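Long-range contact in beta-glucuronidase (uncultured Clostridium sp., PDB 6U7J), which probably hydrolyses beta-D-glucuronides in the gut, releasing aglycones such as oestrogens from their glucuronide conjugates: residues B[505-510]-B[548-553]. Sequence-based numbering, arbitrary orientation.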
ATOM      1  N   THR B 505      25.701   8.075 -14.995  1.00 34.69           N
ATOM      2  CA  THR B 505      24.450   8.239 -15.725  1.00 32.91           C
ATOM      3  C   THR B 505      23.301   7.447 -15.111  1.00 33.30           C
ATOM      4  O   THR B 505      22.143   7.702 -15.467  1.00 35.33           O
ATOM      5  CB  THR B 505      24.641   7.847 -17.201  1.00 31.89           C
ATOM      6  OG1 THR B 505      25.526   6.722 -17.299  1.00 33.00           O
ATOM      7  CG2 THR B 505      25.221   9.025 -18.022  1.00 34.58           C
ATOM      8  N   GLU B 506      23.588   6.526 -14.191  1.00 29.37           N
ATOM      9  CA  GLU B 506      22.569   5.714 -13.531  1.00 32.44           C
ATOM     10  C   GLU B 506      23.106   5.261 -12.180  1.00 31.87           C
ATOM     11  O   GLU B 506      24.261   4.828 -12.080  1.00 29.83           O
ATOM     12  CB  GLU B 506      22.177   4.470 -14.358  1.00 33.74           C
ATOM     13  CG  GLU B 506      21.380   4.738 -15.642  1.00 31.54           C
ATOM     14  CD  GLU B 506      20.919   3.459 -16.339  1.00 36.66           C
ATOM     15  OE1 GLU B 506      20.826   2.413 -15.667  1.00 34.92           O
ATOM     16  OE2 GLU B 506      20.658   3.487 -17.570  1.00 36.31           O
ATOM     17  N   TYR B 507      22.257   5.347 -11.156  1.00 31.82           N
ATOM     18  CA  TYR B 507      22.471   4.732  -9.848  1.00 30.51           C
ATOM     19  C   TYR B 507      21.180   4.864  -9.044  1.00 31.30           C
ATOM     20  O   TYR B 507      20.419   5.811  -9.246  1.00 31.08           O
ATOM     21  CB  TYR B 507      23.650   5.386  -9.107  1.00 26.95           C
ATOM     22  CG  TYR B 507      23.474   6.844  -8.710  1.00 27.62           C
ATOM     23  CD1 TYR B 507      23.367   7.852  -9.662  1.00 28.00           C
ATOM     24  CD2 TYR B 507      23.477   7.216  -7.361  1.00 32.80           C
ATOM     25  CE1 TYR B 507      23.230   9.189  -9.280  1.00 30.95           C
ATOM     26  CE2 TYR B 507      23.341   8.540  -6.970  1.00 27.52           C
ATOM     27  CZ  TYR B 507      23.232   9.524  -7.927  1.00 29.77           C
ATOM     28  OH  TYR B 507      23.099  10.841  -7.535  1.00 29.10           O
ATOM     29  N   GLY B 508      20.929   3.919  -8.145  1.00 31.76           N
ATOM     30  CA  GLY B 508      19.684   3.979  -7.387  1.00 33.40           C
ATOM     31  C   GLY B 508      19.278   2.607  -6.863  1.00 34.32           C
ATOM     32  O   GLY B 508      20.088   1.683  -6.804  1.00 35.18           O
ATOM     33  N   ALA B 509      18.002   2.503  -6.484  1.00 33.56           N
ATOM     34  CA  ALA B 509      17.521   1.333  -5.756  1.00 32.63           C
ATOM     35  C   ALA B 509      16.011   1.221  -5.914  1.00 33.28           C
ATOM     36  O   ALA B 509      15.308   2.232  -5.848  1.00 30.50           O
ATOM     37  CB  ALA B 509      17.895   1.431  -4.271  1.00 29.82           C
ATOM     38  N   ASP B 510      15.515  -0.004  -6.121  1.00 30.82           N
ATOM     39  CA  ASP B 510      14.074  -0.207  -6.199  1.00 31.69           C
ATOM     40  C   ASP B 510      13.444   0.118  -4.852  1.00 33.52           C
ATOM     41  O   ASP B 510      13.965  -0.261  -3.789  1.00 29.27           O
ATOM     42  CB  ASP B 510      13.729  -1.642  -6.598  1.00 27.34           C
ATOM     43  CG  ASP B 510      13.964  -1.923  -8.074  1.00 34.32           C
ATOM     44  OD1 ASP B 510      15.132  -2.186  -8.443  1.00 35.56           O
ATOM     45  OD2 ASP B 510      12.982  -1.896  -8.866  1.00 33.98           O
ATOM     46  N   GLU B 548      25.549  13.852 -12.281  1.00 34.89           N
ATOM     47  CA  GLU B 548      24.939  12.710 -11.617  1.00 33.66           C
ATOM     48  C   GLU B 548      23.506  12.580 -12.109  1.00 31.86           C
ATOM     49  O   GLU B 548      22.720  13.532 -12.034  1.00 29.97           O
ATOM     50  CB  GLU B 548      24.983  12.862 -10.081  1.00 29.87           C
ATOM     51  CG  GLU B 548      24.139  14.009  -9.519  1.00 28.48           C
ATOM     52  CD  GLU B 548      24.547  14.402  -8.094  1.00 39.70           C
ATOM     53  OE1 GLU B 548      25.764  14.592  -7.858  1.00 38.36           O
ATOM     54  OE2 GLU B 548      23.655  14.520  -7.218  1.00 35.17           O
ATOM     55  N   HIS B 549      23.165  11.409 -12.623  1.00 29.95           N
ATOM     56  CA  HIS B 549      21.805  11.147 -13.077  1.00 30.64           C
ATOM     57  C   HIS B 549      21.314   9.945 -12.298  1.00 29.09           C
ATOM     58  O   HIS B 549      21.849   8.839 -12.450  1.00 29.17           O
ATOM     59  CB  HIS B 549      21.739  10.913 -14.590  1.00 32.29           C
ATOM     60  CG  HIS B 549      21.530  12.169 -15.387  1.00 30.89           C
ATOM     61  ND1 HIS B 549      21.155  12.156 -16.713  1.00 33.61           N
ATOM     62  CD2 HIS B 549      21.651  13.476 -15.044  1.00 31.34           C
ATOM     63  CE1 HIS B 549      21.040  13.399 -17.150  1.00 32.76           C
ATOM     64  NE2 HIS B 549      21.337  14.219 -16.156  1.00 30.72           N
ATOM     65  N   ILE B 550      20.343  10.181 -11.414  1.00 31.01           N
ATOM     66  CA  ILE B 550      19.723   9.101 -10.661  1.00 28.13           C
ATOM     67  C   ILE B 550      18.893   8.269 -11.627  1.00 30.95           C
ATOM     68  O   ILE B 550      18.283   8.810 -12.558  1.00 29.01           O
ATOM     69  CB  ILE B 550      18.863   9.683  -9.529  1.00 28.85           C
ATOM     70  CG1 ILE B 550      19.751  10.338  -8.467  1.00 30.26           C
ATOM     71  CG2 ILE B 550      18.011   8.598  -8.876  1.00 30.80           C
ATOM     72  CD1 ILE B 550      18.993  11.265  -7.541  1.00 32.34           C
ATOM     73  N   TRP B 551      18.893   6.953 -11.458  1.00 29.42           N
ATOM     74  CA  TRP B 551      18.125   6.143 -12.385  1.00 28.20           C
ATOM     75  C   TRP B 551      16.699   5.974 -11.905  1.00 40.40           C
ATOM     76  O   TRP B 551      16.442   5.600 -10.751  1.00 34.14           O
ATOM     77  CB  TRP B 551      18.702   4.768 -12.663  1.00 29.82           C
ATOM     78  CG  TRP B 551      17.745   3.994 -13.579  1.00 33.99           C
ATOM     79  CD1 TRP B 551      17.094   2.828 -13.291  1.00 35.53           C
ATOM     80  CD2 TRP B 551      17.304   4.379 -14.900  1.00 32.12           C
ATOM     81  NE1 TRP B 551      16.305   2.445 -14.357  1.00 28.62           N
ATOM     82  CE2 TRP B 551      16.421   3.371 -15.357  1.00 30.89           C
ATOM     83  CE3 TRP B 551      17.602   5.451 -15.750  1.00 34.47           C
ATOM     84  CZ2 TRP B 551      15.825   3.409 -16.621  1.00 29.85           C
ATOM     85  CZ3 TRP B 551      17.004   5.495 -17.020  1.00 34.33           C
ATOM     86  CH2 TRP B 551      16.126   4.481 -17.438  1.00 35.54           C
ATOM     87  N   ALA B 552      15.799   6.206 -12.856  1.00 45.76           N
ATOM     88  CA  ALA B 552      14.360   6.220 -12.773  1.00 33.52           C
ATOM     89  C   ALA B 552      13.950   7.531 -12.130  1.00 33.24           C
ATOM     90  O   ALA B 552      14.024   7.722 -10.908  1.00 31.47           O
ATOM     91  CB  ALA B 552      13.836   4.982 -12.072  1.00 38.73           C
ATOM     92  N   PHE B 553      13.635   8.473 -13.016  1.00 26.48           N
ATOM     93  CA  PHE B 553      12.749   9.577 -12.685  1.00 29.95           C
ATOM     94  C   PHE B 553      11.469   9.054 -12.042  1.00 31.00           C
ATOM     95  O   PHE B 553      11.074   9.506 -10.961  1.00 27.73           O
ATOM     96  CB  PHE B 553      12.447  10.369 -13.964  1.00 29.64           C
ATOM     97  CG  PHE B 553      11.484  11.486 -13.772  1.00 29.38           C
ATOM     98  CD1 PHE B 553      10.178  11.375 -14.228  1.00 27.95           C
ATOM     99  CD2 PHE B 553      11.881  12.656 -13.129  1.00 28.93           C
ATOM    100  CE1 PHE B 553       9.277  12.410 -14.043  1.00 29.40           C
ATOM    101  CE2 PHE B 553      10.986  13.700 -12.932  1.00 28.29           C
ATOM    102  CZ  PHE B 553       9.683  13.582 -13.397  1.00 30.00           C
TER
HETATM  103  O   HOH W   1      21.303   9.498 -17.434  1.00 28.64           O
HETATM  104  O   HOH W   2      19.275   8.157 -14.792  1.00 39.54           O
HETATM  105  O   HOH W   3      21.664  12.729  -6.346  1.00 36.99           O
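Tyr507 and Trp551 join adjacent parallel strands, 502-506 and 545-551, near the C-terminal ends of the strands of the TIM barrel; helix 525-540 completes this beta-alpha-beta crossover. Trp551 N gives a nearly straight hydrogen bond to Tyr507 O (2.9 Å). The pairing is disturbed before it: Thr505, with psi at -13°, turns its carbonyl so that Thr505 O faces His549 O at 3.2 Å, acceptor against acceptor. Two waters donate to Thr505 O; one also bonds His549 ND1 in the plane of the imidazole, whose NE2 bonds Ser336 OG, and the other lies at the edge of the Trp551 indole, in its plane. His549 O takes a CA-H contact from Glu506 and meets the edge of the Tyr507 ring, 3.3 Å from CD1. Tyr507 doubles back along the neighbouring strand because its ring sits between backbone N and carbonyl carbon (chi1 65°). Its OH lies 3.5 Å from Ile550 CG1, and a water donating to both Tyr507 OH and Glu548 OE2 links them; OH also bonds Asn536 of helix 525-540. Glu548 is further held by Arg589, Tyr300 and Trp590. On the barrel side, the extended Glu506 side chain runs alongside Trp551: Glu506 CG lies 3.8 Å from Trp551 CE3, and the carboxylate stacks over one indole face near the rim, planes 22° apart. Glu506 OE1 bonds Tyr470 OH, and OE2 makes a salt bridge with Arg338. Glu506 belongs to a TEYGAD sequence that in family 2 beta-glucuronidases carries the catalytic nucleophile, a role it probably has here. Indole, tyrosine hydroxyl and arginine would thus fix the rotation of its carboxylate at the barrel mouth, while waters donate hydrogen bonds to Thr505 O, which receives none from 548-553.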